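Local coordinates for putative peptidoglycan-binding/hydrolysing protein (Peptoclostridium difficile, PDB 5TV7), which probably binds peptidoglycan, and perhaps hydrolyses it, and was crystallised with glutamine hydroxamate bound, at residues 120-128 and 166-174. Residues are numbered along the deposited sequence; the frame is centred on the assembly and turned at random.
Sequences AAQIMLTLL and WDKLGRLTD
Met124, a selenomethionine, drives knob-into-hole into the pocket formed by Trp166, Leu169, Gly170 and Thr173, joining the first and last helices of the three-helix peptidoglycan-binding domain. The segments 120-127 and 166-173 cross at 51°, their axes 9.9 Å apart at the closest, and no hydrogen bond links them: the contact is side-chain packing. The Met124 chain runs extended to SE, then bends (chi3 -73°), which turns CE to the indole of Trp166. There Met124 CE meets the ring edge in its plane, 3.4 Å from Trp166 CZ3, while Ala121 CB approaches CZ3 and CH2 obliquely. The far side of the indole is tied down by NE1, bonded to Lys107 O. Midway, Met124 SE lies 4.0 Å from Leu169 CB and 4.2 Å from Gly170 N. Leu169 CD2 points the other way, to Leu125 CD2 at 3.8 Å and to Leu128 CD1. Leu128 packs at the C-terminal end of its segment, its CD2 touching both Leu172 CB and Thr173 CG2, with Phe149 of helix 140-152 against Leu128, Leu169 and Leu172. On the sheet side, Val84 of strand 78-87 touches Met124, Leu127 and Thr173, and Ile93 of strand 92-96 touches Met124 and Trp166, which puts both helices against the sheet. Thr173 is split in its roles: CG2 faces Leu128 and the backbone O of Met124, whereas OG1, held between backbone N and carbonyl carbon (chi1 59°), turns back into its own helix. Thr173 OG1 donates to Leu169 O at 2.8 Å from above the carbonyl plane, on the face opposite Thr173 N, leaving the same OG1 3.5 Å from Met124 SE.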
ATOM      1  N   ALA A 120       4.543  -1.059   1.081  1.00 26.94           N
ATOM      2  CA  ALA A 120       4.125  -2.080   2.031  1.00 27.69           C
ATOM      3  C   ALA A 120       2.934  -1.609   2.850  1.00 26.55           C
ATOM      4  O   ALA A 120       1.961  -2.348   3.018  1.00 26.91           O
ATOM      5  CB  ALA A 120       5.278  -2.465   2.946  1.00 28.61           C
ATOM      6  N   ALA A 121       2.995  -0.371   3.329  1.00 26.22           N
ATOM      7  CA  ALA A 121       1.893   0.192   4.113  1.00 25.85           C
ATOM      8  C   ALA A 121       0.627   0.296   3.265  1.00 26.02           C
ATOM      9  O   ALA A 121      -0.458   0.011   3.740  1.00 25.11           O
ATOM     10  CB  ALA A 121       2.273   1.559   4.672  1.00 25.41           C
ATOM     11  N   GLN A 122       0.783   0.675   1.996  1.00 24.90           N
ATOM     12  CA  GLN A 122      -0.361   0.825   1.103  1.00 25.67           C
ATOM     13  C   GLN A 122      -1.036  -0.510   0.829  1.00 25.79           C
ATOM     14  O   GLN A 122      -2.258  -0.582   0.746  1.00 27.09           O
ATOM     15  CB  GLN A 122       0.060   1.511  -0.203  1.00 26.13           C
ATOM     16  CG  GLN A 122       0.327   2.994   0.018  1.00 26.58           C
ATOM     17  CD  GLN A 122       1.001   3.684  -1.147  1.00 28.51           C
ATOM     18  OE1 GLN A 122       1.668   3.055  -1.987  1.00 29.71           O
ATOM     19  NE2 GLN A 122       0.855   4.999  -1.189  1.00 29.27           N
ATOM     20  N   ILE A 123      -0.232  -1.551   0.671  1.00 25.55           N
ATOM     21  CA  ILE A 123      -0.754  -2.875   0.467  1.00 26.93           C
ATOM     22  C   ILE A 123      -1.561  -3.313   1.688  1.00 26.39           C
ATOM     23  O   ILE A 123      -2.677  -3.766   1.543  1.00 26.48           O
ATOM     24  CB  ILE A 123       0.356  -3.873   0.141  1.00 27.74           C
ATOM     25  CG1 ILE A 123       0.813  -3.633  -1.301  1.00 29.32           C
ATOM     26  CG2 ILE A 123      -0.150  -5.300   0.309  1.00 28.07           C
ATOM     27  CD1 ILE A 123       2.123  -4.281  -1.655  1.00 31.35           C
HETATM   28  N   MSE A 124      -1.007  -3.130   2.873  1.00 26.16           N
HETATM   29  CA  MSE A 124      -1.699  -3.521   4.111  1.00 27.89           C
HETATM   30  C   MSE A 124      -2.965  -2.719   4.353  1.00 28.79           C
HETATM   31  O   MSE A 124      -4.000  -3.278   4.737  1.00 30.28           O
HETATM   32  CB  MSE A 124      -0.716  -3.404   5.275  1.00 28.73           C
HETATM   33  CG  MSE A 124       0.300  -4.534   5.162  1.00 29.74           C
HETATM   34 SE   MSE A 124       1.415  -4.644   6.769  1.00 32.29          SE
HETATM   35  CE  MSE A 124       2.484  -3.060   6.439  1.00 31.77           C
ATOM     36  N   LEU A 125      -2.905  -1.411   4.123  1.00 28.36           N
ATOM     37  CA  LEU A 125      -4.088  -0.548   4.291  1.00 28.56           C
ATOM     38  C   LEU A 125      -5.177  -0.972   3.305  1.00 30.01           C
ATOM     39  O   LEU A 125      -6.359  -1.066   3.670  1.00 29.29           O
ATOM     40  CB  LEU A 125      -3.727   0.920   4.099  1.00 28.13           C
ATOM     41  CG  LEU A 125      -2.875   1.551   5.188  1.00 28.67           C
ATOM     42  CD1 LEU A 125      -2.271   2.862   4.702  1.00 29.65           C
ATOM     43  CD2 LEU A 125      -3.701   1.779   6.446  1.00 29.35           C
ATOM     44  N   THR A 126      -4.773  -1.282   2.074  1.00 29.74           N
ATOM     45  CA  THR A 126      -5.734  -1.734   1.070  1.00 30.96           C
ATOM     46  C   THR A 126      -6.411  -3.060   1.484  1.00 32.69           C
ATOM     47  O   THR A 126      -7.615  -3.214   1.280  1.00 33.10           O
ATOM     48  CB  THR A 126      -5.102  -1.826  -0.322  1.00 30.60           C
ATOM     49  OG1 THR A 126      -4.556  -0.547  -0.669  1.00 29.95           O
ATOM     50  CG2 THR A 126      -6.133  -2.214  -1.348  1.00 33.30           C
ATOM     51  N   LEU A 127      -5.655  -3.988   2.084  1.00 32.88           N
ATOM     52  CA  LEU A 127      -6.237  -5.247   2.589  1.00 34.84           C
ATOM     53  C   LEU A 127      -7.294  -5.017   3.663  1.00 34.79           C
ATOM     54  O   LEU A 127      -8.223  -5.806   3.788  1.00 37.86           O
ATOM     55  CB  LEU A 127      -5.171  -6.173   3.174  1.00 34.91           C
ATOM     56  CG  LEU A 127      -4.358  -7.015   2.212  1.00 35.69           C
ATOM     57  CD1 LEU A 127      -3.191  -7.656   2.946  1.00 36.26           C
ATOM     58  CD2 LEU A 127      -5.253  -8.074   1.573  1.00 37.05           C
ATOM     59  N   LEU A 128      -7.129  -3.959   4.446  1.00 32.88           N
ATOM     60  CA  LEU A 128      -8.072  -3.625   5.513  1.00 33.85           C
ATOM     61  C   LEU A 128      -9.244  -2.792   5.037  1.00 34.16           C
ATOM     62  O   LEU A 128     -10.081  -2.383   5.846  1.00 37.56           O
ATOM     63  CB  LEU A 128      -7.353  -2.918   6.648  1.00 33.76           C
ATOM     64  CG  LEU A 128      -6.291  -3.783   7.316  1.00 34.90           C
ATOM     65  CD1 LEU A 128      -5.612  -2.982   8.409  1.00 36.11           C
ATOM     66  CD2 LEU A 128      -6.899  -5.064   7.879  1.00 36.56           C
ATOM     67  N   TRP A 166       2.840   0.221  12.565  1.00 28.95           N
ATOM     68  CA  TRP A 166       3.316  -0.947  11.805  1.00 29.37           C
ATOM     69  C   TRP A 166       2.875  -2.212  12.487  1.00 30.01           C
ATOM     70  O   TRP A 166       2.434  -3.145  11.833  1.00 31.14           O
ATOM     71  CB  TRP A 166       4.826  -1.011  11.718  1.00 30.21           C
ATOM     72  CG  TRP A 166       5.492  -0.088  10.767  1.00 29.60           C
ATOM     73  CD1 TRP A 166       6.432   0.849  11.073  1.00 30.63           C
ATOM     74  CD2 TRP A 166       5.309  -0.033   9.353  1.00 28.85           C
ATOM     75  NE1 TRP A 166       6.863   1.471   9.928  1.00 31.58           N
ATOM     76  CE2 TRP A 166       6.186   0.951   8.858  1.00 30.03           C
ATOM     77  CE3 TRP A 166       4.496  -0.726   8.450  1.00 29.63           C
ATOM     78  CZ2 TRP A 166       6.261   1.280   7.501  1.00 30.52           C
ATOM     79  CZ3 TRP A 166       4.584  -0.412   7.094  1.00 29.52           C
ATOM     80  CH2 TRP A 166       5.455   0.585   6.637  1.00 29.27           C
ATOM     81  N   ASP A 167       2.998  -2.234  13.812  1.00 31.41           N
ATOM     82  CA  ASP A 167       2.639  -3.402  14.600  1.00 32.87           C
ATOM     83  C   ASP A 167       1.176  -3.765  14.420  1.00 33.27           C
ATOM     84  O   ASP A 167       0.833  -4.941  14.221  1.00 33.57           O
ATOM     85  CB  ASP A 167       2.934  -3.134  16.073  1.00 35.60           C
ATOM     86  CG  ASP A 167       2.544  -4.290  16.970  1.00 38.31           C
ATOM     87  OD1 ASP A 167       3.193  -5.358  16.921  1.00 40.10           O
ATOM     88  OD2 ASP A 167       1.591  -4.116  17.759  1.00 40.72           O
ATOM     89  N   LYS A 168       0.314  -2.751  14.450  1.00 33.09           N
ATOM     90  CA  LYS A 168      -1.119  -2.980  14.328  1.00 33.43           C
ATOM     91  C   LYS A 168      -1.449  -3.447  12.908  1.00 32.08           C
ATOM     92  O   LYS A 168      -2.202  -4.388  12.724  1.00 33.38           O
ATOM     93  CB  LYS A 168      -1.918  -1.724  14.723  1.00 34.76           C
ATOM     94  CG  LYS A 168      -3.391  -1.984  14.989  1.00 38.71           C
ATOM     95  CD  LYS A 168      -3.587  -2.793  16.269  1.00 42.48           C
ATOM     96  CE  LYS A 168      -5.013  -3.288  16.388  1.00 46.92           C
ATOM     97  NZ  LYS A 168      -5.172  -4.347  17.432  1.00 50.27           N
ATOM     98  N   LEU A 169      -0.859  -2.806  11.905  1.00 30.80           N
ATOM     99  CA  LEU A 169      -1.065  -3.220  10.519  1.00 30.46           C
ATOM    100  C   LEU A 169      -0.648  -4.663  10.315  1.00 30.82           C
ATOM    101  O   LEU A 169      -1.361  -5.447   9.682  1.00 30.22           O
ATOM    102  CB  LEU A 169      -0.254  -2.328   9.564  1.00 30.29           C
ATOM    103  CG  LEU A 169      -0.831  -0.938   9.320  1.00 30.00           C
ATOM    104  CD1 LEU A 169       0.186  -0.066   8.600  1.00 29.77           C
ATOM    105  CD2 LEU A 169      -2.125  -1.045   8.533  1.00 29.74           C
ATOM    106  N   GLY A 170       0.519  -5.003  10.856  1.00 31.90           N
ATOM    107  CA  GLY A 170       1.057  -6.356  10.748  1.00 33.62           C
ATOM    108  C   GLY A 170       0.185  -7.416  11.393  1.00 34.63           C
ATOM    109  O   GLY A 170      -0.050  -8.465  10.800  1.00 35.07           O
ATOM    110  N   ARG A 171      -0.295  -7.141  12.605  1.00 35.77           N
ATOM    111  CA  ARG A 171      -1.134  -8.107  13.330  1.00 38.27           C
ATOM    112  C   ARG A 171      -2.468  -8.354  12.639  1.00 38.00           C
ATOM    113  O   ARG A 171      -2.969  -9.466  12.657  1.00 39.62           O
ATOM    114  CB  ARG A 171      -1.381  -7.665  14.774  1.00 39.42           C
ATOM    115  CG  ARG A 171      -0.145  -7.766  15.634  1.00 41.51           C
ATOM    116  CD  ARG A 171      -0.374  -7.196  17.017  1.00 42.92           C
ATOM    117  NE  ARG A 171       0.881  -7.158  17.767  1.00 45.71           N
ATOM    118  CZ  ARG A 171       1.384  -8.163  18.489  1.00 48.20           C
ATOM    119  NH1 ARG A 171       0.749  -9.325  18.599  1.00 50.40           N
ATOM    120  NH2 ARG A 171       2.540  -7.996  19.121  1.00 49.77           N
ATOM    121  N   LEU A 172      -3.017  -7.316  12.018  1.00 36.46           N
ATOM    122  CA  LEU A 172      -4.304  -7.422  11.331  1.00 36.76           C
ATOM    123  C   LEU A 172      -4.224  -8.047   9.944  1.00 36.82           C
ATOM    124  O   LEU A 172      -5.201  -8.595   9.480  1.00 38.92           O
ATOM    125  CB  LEU A 172      -4.952  -6.039  11.218  1.00 35.78           C
ATOM    126  CG  LEU A 172      -5.381  -5.417  12.552  1.00 35.80           C
ATOM    127  CD1 LEU A 172      -5.747  -3.957  12.353  1.00 35.09           C
ATOM    128  CD2 LEU A 172      -6.534  -6.196  13.171  1.00 35.94           C
ATOM    129  N   THR A 173      -3.075  -7.954   9.281  1.00 34.89           N
ATOM    130  CA  THR A 173      -2.953  -8.488   7.926  1.00 35.68           C
ATOM    131  C   THR A 173      -2.208  -9.816   7.809  1.00 36.18           C
ATOM    132  O   THR A 173      -2.241 -10.431   6.751  1.00 37.44           O
ATOM    133  CB  THR A 173      -2.343  -7.447   6.982  1.00 35.04           C
ATOM    134  OG1 THR A 173      -1.052  -7.054   7.458  1.00 33.91           O
ATOM    135  CG2 THR A 173      -3.263  -6.227   6.898  1.00 34.52           C
ATOM    136  N   ASP A 174      -1.557 -10.256   8.886  1.00 37.41           N
ATOM    137  CA  ASP A 174      -0.889 -11.560   8.916  1.00 39.07           C
ATOM    138  C   ASP A 174      -1.901 -12.520   9.559  1.00 41.81           C
ATOM    139  O   ASP A 174      -2.144 -12.436  10.761  1.00 43.67           O
ATOM    140  CB  ASP A 174       0.404 -11.496   9.736  1.00 38.77           C
ATOM    141  CG  ASP A 174       1.219 -12.803   9.694  1.00 41.28           C
ATOM    142  OD1 ASP A 174       0.645 -13.892   9.447  1.00 41.75           O
ATOM    143  OD2 ASP A 174       2.446 -12.727   9.945  1.00 39.84           O
TER